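Long-range contact in SAG family member (Sag19) (Eimeria tenella, PDB 6ZZB), which is a surface antigen of the parasite whose molecular function is unknown, with a CAP-like fold that probably faces the host during infection: residues L153-D166 with K216-W230. Numbering follows the deposited sequence.
Sequences LKQSNFEPSTGTYD and KEDKPFTAELYNALW. With SO4 (sulfate ion), chain B.
F158 and Y226 meet edge to face at the apolar centre: the CD2–CE2 edge of F158 lies over one face of the tyrosine ring, with centroids 5.2 Å apart and planes at 65°. With CG of F158 anti to its backbone N (chi1 178°), the ring reaches across to the other segment, where its CZ also meets F221 CD2 at 3.7 Å and P220 CG. The F158 and F221 planes are nearly perpendicular, and the three rings form an aromatic cluster. L153 lies against it, its CD1 near F221 CE2 and its side chain also touching helix 175-183. P160 packs beside Y226, its CD 3.6 Å from Y226 CD2 and its CG against A223.

Where the end of helix 138-155 meets helix 223-231, the extended K154 chain slides past W230, CG lying 3.6 Å from the centroid of the six-membered ring in a CH-pi contact over its face. At the polar end of Y226, a water 2.6 Å from OH lies within hydrogen-bonding distance of L153 O and F158 O, linking the tyrosine to the helix end and the loop that follows. A second water joins P160 O and G163 O to F221 N.

Farther out, K219 stretches so that NZ donates to S161 O at 3.0 Å, while a further water bridges the same two atoms. The backbones then pair directly: Y165 N donates to D218 O (2.8 Å), and E217 N returns a bond to Y165 O. The D218 carboxylate turns elsewhere, to a salt bridge with K187. At the outer edge, D166 OD1, which also accepts from E168 N, shares a water with K216 NZ.

The T222 hydroxyl accepts from L225 N, an N-cap that starts helix 223-231. Together these contacts join that C-terminal helix and its lead-in loop to the loop leaving helix 138-155, at the periphery of an alpha/beta fold related to CAP proteins.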
ATOM      1  N   LEU A 153      -7.152   6.056  12.533  1.00 11.94           N
ATOM      2  CA  LEU A 153      -6.089   6.146  13.560  1.00 12.87           C
ATOM      3  C   LEU A 153      -6.509   7.137  14.645  1.00 13.49           C
ATOM      4  O   LEU A 153      -6.353   6.839  15.847  1.00 14.38           O
ATOM      5  CB  LEU A 153      -4.787   6.581  12.898  1.00 14.63           C
ATOM      6  CG  LEU A 153      -4.114   5.469  12.113  1.00 15.63           C
ATOM      7  CD1 LEU A 153      -2.954   6.013  11.300  1.00 16.59           C
ATOM      8  CD2 LEU A 153      -3.640   4.371  13.039  1.00 18.31           C
ATOM      9  N   LYS A 154      -7.041   8.278  14.262  1.00 12.81           N
ATOM     10  CA  LYS A 154      -7.461   9.311  15.246  1.00 13.25           C
ATOM     11  C   LYS A 154      -8.559   8.741  16.154  1.00 12.99           C
ATOM     12  O   LYS A 154      -8.615   9.153  17.371  1.00 15.21           O
ATOM     13  CB  LYS A 154      -7.941  10.545  14.507  1.00 13.87           C
ATOM     14  CG  LYS A 154      -6.824  11.391  13.916  1.00 15.44           C
ATOM     15  CD  LYS A 154      -7.359  12.530  13.081  1.00 18.30           C
ATOM     16  CE  LYS A 154      -6.254  13.399  12.540  1.00 21.64           C
ATOM     17  NZ  LYS A 154      -6.824  14.461  11.676  1.00 25.64           N
ATOM     18  N   GLN A 155      -9.416   7.893  15.634  1.00 12.01           N
ATOM     19  CA  GLN A 155     -10.547   7.297  16.368  1.00 12.08           C
ATOM     20  C   GLN A 155     -10.063   6.162  17.258  1.00 12.92           C
ATOM     21  O   GLN A 155     -10.843   5.684  18.094  1.00 13.13           O
ATOM     22  CB  GLN A 155     -11.574   6.810  15.361  1.00 12.05           C
ATOM     23  CG  GLN A 155     -12.271   7.981  14.702  1.00 11.87           C
ATOM     24  CD  GLN A 155     -12.807   7.675  13.325  1.00 11.54           C
ATOM     25  OE1 GLN A 155     -12.866   6.522  12.919  1.00 12.99           O
ATOM     26  NE2 GLN A 155     -13.269   8.718  12.645  1.00 12.12           N
ATOM     27  N   SER A 156      -8.849   5.684  17.027  1.00 12.80           N
ATOM     28  CA  SER A 156      -8.232   4.525  17.722  0.50 12.57           C
ATOM     29  C   SER A 156      -7.570   4.974  19.022  1.00 12.76           C
ATOM     30  O   SER A 156      -7.067   6.076  19.081  1.00 13.51           O
ATOM     31  CB  SER A 156      -7.210   3.851  16.813  0.50 11.70           C
ATOM     32  OG  SER A 156      -6.456   2.852  17.515  0.50 10.34           O
ATOM     33  N   ASN A 157      -7.499   4.059  19.981  1.00 15.59           N
ATOM     34  CA  ASN A 157      -6.683   4.277  21.199  1.00 16.38           C
ATOM     35  C   ASN A 157      -5.187   4.098  20.916  1.00 18.39           C
ATOM     36  O   ASN A 157      -4.394   4.264  21.842  1.00 19.67           O
ATOM     37  CB  ASN A 157      -7.137   3.364  22.331  1.00 16.22           C
ATOM     38  CG  ASN A 157      -8.474   3.820  22.862  1.00 15.85           C
ATOM     39  OD1 ASN A 157      -8.547   4.939  23.357  1.00 18.73           O
ATOM     40  ND2 ASN A 157      -9.490   2.993  22.706  1.00 16.05           N
ATOM     41  N   PHE A 158      -4.795   3.849  19.671  1.00 16.21           N
ATOM     42  CA  PHE A 158      -3.383   3.942  19.249  1.00 16.49           C
ATOM     43  C   PHE A 158      -2.740   5.184  19.852  1.00 16.75           C
ATOM     44  O   PHE A 158      -3.259   6.309  19.711  1.00 18.35           O
ATOM     45  CB  PHE A 158      -3.297   3.996  17.724  1.00 15.45           C
ATOM     46  CG  PHE A 158      -1.893   4.146  17.214  1.00 15.45           C
ATOM     47  CD1 PHE A 158      -1.098   3.036  16.973  1.00 16.36           C
ATOM     48  CD2 PHE A 158      -1.382   5.397  16.965  1.00 16.35           C
ATOM     49  CE1 PHE A 158       0.204   3.196  16.516  1.00 16.87           C
ATOM     50  CE2 PHE A 158      -0.075   5.555  16.530  1.00 18.96           C
ATOM     51  CZ  PHE A 158       0.706   4.449  16.305  1.00 17.35           C
ATOM     52  N   GLU A 159      -1.582   4.987  20.486  1.00 17.35           N
ATOM     53  CA  GLU A 159      -0.664   6.048  20.952  1.00 20.37           C
ATOM     54  C   GLU A 159       0.674   5.789  20.278  1.00 18.73           C
ATOM     55  O   GLU A 159       1.115   4.644  20.254  1.00 17.93           O
ATOM     56  CB  GLU A 159      -0.410   5.984  22.468  1.00 25.40           C
ATOM     57  CG  GLU A 159      -1.549   6.435  23.345  1.00 29.45           C
ATOM     58  CD  GLU A 159      -1.065   6.619  24.780  1.00 33.30           C
ATOM     59  OE1 GLU A 159      -1.362   5.747  25.612  1.00 36.80           O
ATOM     60  OE2 GLU A 159      -0.342   7.609  25.049  1.00 35.72           O
ATOM     61  N   PRO A 160       1.370   6.824  19.791  1.00 19.05           N
ATOM     62  CA  PRO A 160       2.637   6.599  19.102  1.00 19.65           C
ATOM     63  C   PRO A 160       3.745   5.971  19.968  1.00 21.37           C
ATOM     64  O   PRO A 160       4.583   5.248  19.437  1.00 21.83           O
ATOM     65  CB  PRO A 160       3.014   8.008  18.623  1.00 22.37           C
ATOM     66  CG  PRO A 160       2.254   8.960  19.535  1.00 22.93           C
ATOM     67  CD  PRO A 160       0.962   8.233  19.826  1.00 21.53           C
ATOM     68  N   SER A 161       3.748   6.212  21.277  1.00 21.60           N
ATOM     69  CA  SER A 161       4.839   5.690  22.134  1.00 23.22           C
ATOM     70  C   SER A 161       4.684   4.182  22.344  1.00 22.78           C
ATOM     71  O   SER A 161       5.719   3.529  22.558  1.00 26.97           O
ATOM     72  CB  SER A 161       4.943   6.435  23.432  1.00 24.06           C
ATOM     73  OG  SER A 161       3.755   6.311  24.157  1.00 26.64           O
ATOM     74  N   THR A 162       3.468   3.633  22.285  1.00 20.04           N
ATOM     75  CA  THR A 162       3.217   2.204  22.566  1.00 20.74           C
ATOM     76  C   THR A 162       2.775   1.446  21.318  1.00 22.46           C
ATOM     77  O   THR A 162       3.011   0.228  21.271  1.00 23.19           O
ATOM     78  CB  THR A 162       2.168   1.997  23.655  1.00 19.42           C
ATOM     79  OG1 THR A 162       0.938   2.610  23.258  1.00 20.69           O
ATOM     80  CG2 THR A 162       2.588   2.553  25.000  1.00 20.62           C
ATOM     81  N   GLY A 163       2.144   2.122  20.366  1.00 20.41           N
ATOM     82  CA  GLY A 163       1.464   1.458  19.242  1.00 20.44           C
ATOM     83  C   GLY A 163       2.479   0.899  18.252  1.00 19.08           C
ATOM     84  O   GLY A 163       3.408   1.626  17.851  1.00 21.01           O
ATOM     85  N   THR A 164       2.297  -0.346  17.881  1.00 18.92           N
ATOM     86  CA  THR A 164       3.151  -1.026  16.883  1.00 19.29           C
ATOM     87  C   THR A 164       2.279  -1.445  15.712  1.00 18.57           C
ATOM     88  O   THR A 164       1.057  -1.536  15.846  1.00 18.72           O
ATOM     89  CB  THR A 164       3.936  -2.201  17.477  1.00 24.30           C
ATOM     90  OG1 THR A 164       3.036  -3.253  17.813  1.00 25.30           O
ATOM     91  CG2 THR A 164       4.744  -1.795  18.690  1.00 24.92           C
ATOM     92  N   TYR A 165       2.943  -1.758  14.619  1.00 16.30           N
ATOM     93  CA  TYR A 165       2.248  -2.133  13.375  1.00 16.03           C
ATOM     94  C   TYR A 165       1.909  -3.605  13.476  1.00 16.56           C
ATOM     95  O   TYR A 165       2.848  -4.419  13.570  1.00 19.61           O
ATOM     96  CB  TYR A 165       3.112  -1.829  12.152  1.00 15.11           C
ATOM     97  CG  TYR A 165       2.402  -2.230  10.883  1.00 13.73           C
ATOM     98  CD1 TYR A 165       1.394  -1.448  10.346  1.00 13.48           C
ATOM     99  CD2 TYR A 165       2.667  -3.447  10.277  1.00 14.20           C
ATOM    100  CE1 TYR A 165       0.711  -1.832   9.195  1.00 13.23           C
ATOM    101  CE2 TYR A 165       1.975  -3.859   9.143  1.00 14.28           C
ATOM    102  CZ  TYR A 165       0.975  -3.052   8.622  1.00 13.21           C
ATOM    103  OH  TYR A 165       0.315  -3.448   7.478  1.00 12.97           O
ATOM    104  N   ASP A 166       0.636  -3.967  13.463  1.00 15.76           N
ATOM    105  CA  ASP A 166       0.212  -5.375  13.415  1.00 17.97           C
ATOM    106  C   ASP A 166      -1.020  -5.435  12.530  1.00 17.77           C
ATOM    107  O   ASP A 166      -2.113  -5.002  12.952  1.00 18.41           O
ATOM    108  CB  ASP A 166      -0.034  -5.891  14.828  1.00 20.54           C
ATOM    109  CG  ASP A 166      -0.539  -7.315  14.893  1.00 24.59           C
ATOM    110  OD1 ASP A 166      -0.686  -7.974  13.823  1.00 22.95           O
ATOM    111  OD2 ASP A 166      -0.783  -7.764  16.026  1.00 32.92           O
ATOM    112  N   LYS A 216       5.772  -6.234  11.354  1.00 20.52           N
ATOM    113  CA  LYS A 216       5.145  -6.485  12.665  1.00 25.41           C
ATOM    114  C   LYS A 216       6.111  -6.012  13.746  1.00 26.52           C
ATOM    115  O   LYS A 216       7.327  -6.326  13.666  1.00 23.82           O
ATOM    116  CB  LYS A 216       4.752  -7.951  12.812  1.00 26.22           C
ATOM    117  CG  LYS A 216       3.695  -8.202  13.866  1.00 30.63           C
ATOM    118  CD  LYS A 216       3.531  -9.655  14.165  1.00 32.84           C
ATOM    119  CE  LYS A 216       2.598  -9.898  15.326  1.00 32.03           C
ATOM    120  NZ  LYS A 216       2.111 -11.293  15.290  1.00 34.41           N
ATOM    121  N   GLU A 217       5.560  -5.252  14.701  1.00 29.41           N
ATOM    122  CA  GLU A 217       6.228  -4.662  15.900  1.00 30.32           C
ATOM    123  C   GLU A 217       7.031  -3.389  15.595  1.00 27.93           C
ATOM    124  O   GLU A 217       7.398  -2.733  16.565  1.00 26.78           O
ATOM    125  CB  GLU A 217       7.049  -5.689  16.690  1.00 34.20           C
ATOM    126  CG  GLU A 217       6.181  -6.716  17.384  1.00 37.30           C
ATOM    127  CD  GLU A 217       6.819  -7.395  18.584  1.00 42.78           C
ATOM    128  OE1 GLU A 217       7.335  -6.679  19.467  1.00 45.68           O
ATOM    129  OE2 GLU A 217       6.786  -8.637  18.639  1.00 48.35           O
ATOM    130  N   ASP A 218       7.197  -2.933  14.346  1.00 21.98           N
ATOM    131  CA  ASP A 218       7.708  -1.564  14.101  1.00 20.23           C
ATOM    132  C   ASP A 218       6.757  -0.553  14.748  1.00 19.76           C
ATOM    133  O   ASP A 218       5.529  -0.775  14.698  1.00 19.56           O
ATOM    134  CB  ASP A 218       7.809  -1.229  12.614  1.00 18.73           C
ATOM    135  CG  ASP A 218       8.905  -1.985  11.891  1.00 21.57           C
ATOM    136  OD1 ASP A 218       9.730  -2.626  12.578  1.00 25.57           O
ATOM    137  OD2 ASP A 218       8.931  -1.927  10.656  1.00 20.46           O
ATOM    138  N   LYS A 219       7.313   0.523  15.292  1.00 19.11           N
ATOM    139  CA  LYS A 219       6.535   1.699  15.741  1.00 20.90           C
ATOM    140  C   LYS A 219       6.379   2.606  14.533  1.00 18.16           C
ATOM    141  O   LYS A 219       7.333   3.168  14.027  1.00 20.32           O
ATOM    142  CB  LYS A 219       7.261   2.346  16.916  1.00 23.83           C
ATOM    143  CG  LYS A 219       7.267   1.464  18.160  1.00 27.28           C
ATOM    144  CD  LYS A 219       7.573   2.184  19.432  1.00 31.35           C
ATOM    145  CE  LYS A 219       7.454   1.274  20.634  1.00 34.46           C
ATOM    146  NZ  LYS A 219       8.085   1.892  21.824  1.00 39.50           N
ATOM    147  N   PRO A 220       5.179   2.683  13.933  1.00 18.70           N
ATOM    148  CA  PRO A 220       5.039   3.429  12.688  1.00 19.22           C
ATOM    149  C   PRO A 220       5.209   4.950  12.762  1.00 20.99           C
ATOM    150  O   PRO A 220       5.620   5.523  11.801  1.00 20.87           O
ATOM    151  CB  PRO A 220       3.615   3.052  12.238  1.00 18.27           C
ATOM    152  CG  PRO A 220       2.915   2.741  13.530  1.00 19.73           C
ATOM    153  CD  PRO A 220       3.951   1.993  14.343  1.00 18.88           C
ATOM    154  N   PHE A 221       4.975   5.552  13.928  1.00 19.65           N
ATOM    155  CA  PHE A 221       5.033   7.021  14.104  1.00 20.36           C
ATOM    156  C   PHE A 221       5.786   7.390  15.385  1.00 18.84           C
ATOM    157  O   PHE A 221       5.512   6.804  16.427  1.00 23.43           O
ATOM    158  CB  PHE A 221       3.625   7.606  14.194  1.00 20.73           C
ATOM    159  CG  PHE A 221       2.712   7.203  13.068  1.00 19.54           C
ATOM    160  CD1 PHE A 221       2.914   7.654  11.774  1.00 22.52           C
ATOM    161  CD2 PHE A 221       1.670   6.341  13.309  1.00 19.73           C
ATOM    162  CE1 PHE A 221       2.058   7.252  10.761  1.00 22.75           C
ATOM    163  CE2 PHE A 221       0.818   5.949  12.299  1.00 22.26           C
ATOM    164  CZ  PHE A 221       1.014   6.414  11.032  1.00 20.46           C
ATOM    165  N   THR A 222       6.636   8.392  15.275  1.00 21.70           N
ATOM    166  CA  THR A 222       7.138   9.132  16.458  1.00 22.58           C
ATOM    167  C   THR A 222       5.992   9.964  17.027  1.00 23.18           C
ATOM    168  O   THR A 222       5.037  10.315  16.283  1.00 21.86           O
ATOM    169  CB  THR A 222       8.312  10.040  16.110  1.00 23.04           C
ATOM    170  OG1 THR A 222       7.833  11.039  15.213  1.00 23.40           O
ATOM    171  CG2 THR A 222       9.488   9.276  15.542  1.00 24.02           C
ATOM    172  N   ALA A 223       6.081  10.319  18.304  1.00 21.82           N
ATOM    173  CA  ALA A 223       5.117  11.251  18.920  1.00 20.92           C
ATOM    174  C   ALA A 223       5.098  12.571  18.149  1.00 19.83           C
ATOM    175  O   ALA A 223       4.008  13.118  17.978  1.00 20.08           O
ATOM    176  CB  ALA A 223       5.447  11.440  20.391  1.00 22.03           C
ATOM    177  N   GLU A 224       6.246  13.069  17.687  1.00 20.20           N
ATOM    178  CA  GLU A 224       6.357  14.380  17.031  1.00 22.53           C
ATOM    179  C   GLU A 224       5.529  14.313  15.746  1.00 20.80           C
ATOM    180  O   GLU A 224       4.731  15.220  15.470  1.00 20.41           O
ATOM    181  CB  GLU A 224       7.831  14.698  16.775  1.00 26.55           C
ATOM    182  CG  GLU A 224       8.051  16.066  16.178  1.00 28.22           C
ATOM    183  CD  GLU A 224       9.507  16.383  15.875  1.00 31.07           C
ATOM    184  OE1 GLU A 224      10.327  15.436  15.807  1.00 36.86           O
ATOM    185  OE2 GLU A 224       9.807  17.566  15.697  1.00 35.78           O
ATOM    186  N   LEU A 225       5.734  13.253  14.951  1.00 18.99           N
ATOM    187  CA  LEU A 225       4.982  13.137  13.682  1.00 18.10           C
ATOM    188  C   LEU A 225       3.483  12.962  13.999  1.00 15.93           C
ATOM    189  O   LEU A 225       2.662  13.635  13.361  1.00 16.44           O
ATOM    190  CB  LEU A 225       5.521  11.973  12.843  1.00 18.11           C
ATOM    191  CG  LEU A 225       4.719  11.715  11.569  1.00 19.02           C
ATOM    192  CD1 LEU A 225       4.698  12.945  10.684  1.00 19.91           C
ATOM    193  CD2 LEU A 225       5.271  10.521  10.812  1.00 20.26           C
ATOM    194  N   TYR A 226       3.126  12.119  14.965  1.00 16.37           N
ATOM    195  CA  TYR A 226       1.700  11.846  15.274  1.00 17.07           C
ATOM    196  C   TYR A 226       1.022  13.149  15.721  1.00 18.05           C
ATOM    197  O   TYR A 226      -0.084  13.442  15.252  1.00 16.49           O
ATOM    198  CB  TYR A 226       1.538  10.696  16.262  1.00 19.52           C
ATOM    199  CG  TYR A 226       0.192  10.022  16.142  1.00 21.65           C
ATOM    200  CD1 TYR A 226      -0.196   9.382  14.972  1.00 23.59           C
ATOM    201  CD2 TYR A 226      -0.715  10.058  17.174  1.00 22.53           C
ATOM    202  CE1 TYR A 226      -1.446   8.786  14.848  1.00 24.16           C
ATOM    203  CE2 TYR A 226      -1.954   9.456  17.082  1.00 21.00           C
ATOM    204  CZ  TYR A 226      -2.331   8.816  15.912  1.00 24.54           C
ATOM    205  OH  TYR A 226      -3.556   8.222  15.783  1.00 25.90           O
ATOM    206  N   ASN A 227       1.699  13.930  16.565  1.00 18.93           N
ATOM    207  CA  ASN A 227       1.167  15.238  17.021  1.00 22.29           C
ATOM    208  C   ASN A 227       0.966  16.153  15.816  1.00 23.30           C
ATOM    209  O   ASN A 227      -0.071  16.834  15.771  1.00 22.41           O
ATOM    210  CB  ASN A 227       2.066  15.899  18.068  1.00 25.57           C
ATOM    211  CG  ASN A 227       2.063  15.170  19.398  1.00 30.78           C
ATOM    212  OD1 ASN A 227       3.014  15.278  20.173  1.00 38.39           O
ATOM    213  ND2 ASN A 227       1.014  14.413  19.677  1.00 31.92           N
ATOM    214  N   ALA A 228       1.892  16.145  14.850  1.00 21.70           N
ATOM    215  CA  ALA A 228       1.796  17.008  13.652  1.00 22.73           C
ATOM    216  C   ALA A 228       0.595  16.586  12.798  1.00 22.86           C
ATOM    217  O   ALA A 228      -0.050  17.447  12.201  1.00 25.19           O
ATOM    218  CB  ALA A 228       3.086  16.978  12.858  1.00 22.93           C
ATOM    219  N   LEU A 229       0.275  15.298  12.738  1.00 23.10           N
ATOM    220  CA  LEU A 229      -0.867  14.821  11.915  1.00 24.87           C
ATOM    221  C   LEU A 229      -2.186  15.332  12.492  1.00 24.79           C
ATOM    222  O   LEU A 229      -3.106  15.581  11.703  1.00 29.03           O
ATOM    223  CB  LEU A 229      -0.833  13.297  11.825  1.00 25.55           C
ATOM    224  CG  LEU A 229       0.337  12.756  11.004  1.00 26.89           C
ATOM    225  CD1 LEU A 229       0.340  11.242  11.040  1.00 28.20           C
ATOM    226  CD2 LEU A 229       0.314  13.267   9.571  1.00 28.33           C
ATOM    227  N   TRP A 230      -2.275  15.525  13.809  1.00 22.85           N
ATOM    228  CA  TRP A 230      -3.483  16.119  14.428  1.00 27.10           C
ATOM    229  C   TRP A 230      -3.569  17.600  14.052  1.00 31.61           C
ATOM    230  O   TRP A 230      -4.693  18.067  13.756  1.00 33.56           O
ATOM    231  CB  TRP A 230      -3.450  15.918  15.934  1.00 23.62           C
ATOM    232  CG  TRP A 230      -3.870  14.557  16.390  1.00 20.58           C
ATOM    233  CD1 TRP A 230      -3.059  13.541  16.786  1.00 20.39           C
ATOM    234  CD2 TRP A 230      -5.221  14.083  16.568  1.00 18.09           C
ATOM    235  NE1 TRP A 230      -3.799  12.462  17.180  1.00 19.23           N
ATOM    236  CE2 TRP A 230      -5.131  12.771  17.064  1.00 17.80           C
ATOM    237  CE3 TRP A 230      -6.485  14.650  16.352  1.00 16.77           C
ATOM    238  CZ2 TRP A 230      -6.264  12.028  17.383  1.00 16.78           C
ATOM    239  CZ3 TRP A 230      -7.600  13.913  16.676  1.00 16.46           C
ATOM    240  CH2 TRP A 230      -7.480  12.628  17.175  1.00 16.49           C
TER
HETATM  241  S   SO4 B 301      -8.704   0.524  19.153  1.00 37.22           S
HETATM  242  O1  SO4 B 301      -7.643   0.736  18.191  1.00 39.92           O
HETATM  243  O2  SO4 B 301      -8.293  -0.483  20.091  1.00 40.53           O
HETATM  244  O3  SO4 B 301      -9.878   0.054  18.455  1.00 43.41           O
HETATM  245  O4  SO4 B 301      -9.021   1.752  19.846  1.00 35.08           O
HETATM  246  O   HOH W   1      -4.879   7.797  18.014  1.00 17.98           O
HETATM  247  O   HOH W   2       4.079   4.183  16.717  1.00 21.95           O
HETATM  248  O   HOH W   3       8.033   4.678  21.871  1.00 53.59           O
HETATM  249  O   HOH W   4       3.235  -5.353  16.256  1.00 39.54           O
HETATM  250  O   HOH W   5       0.191 -10.486  13.346  1.00 34.21           O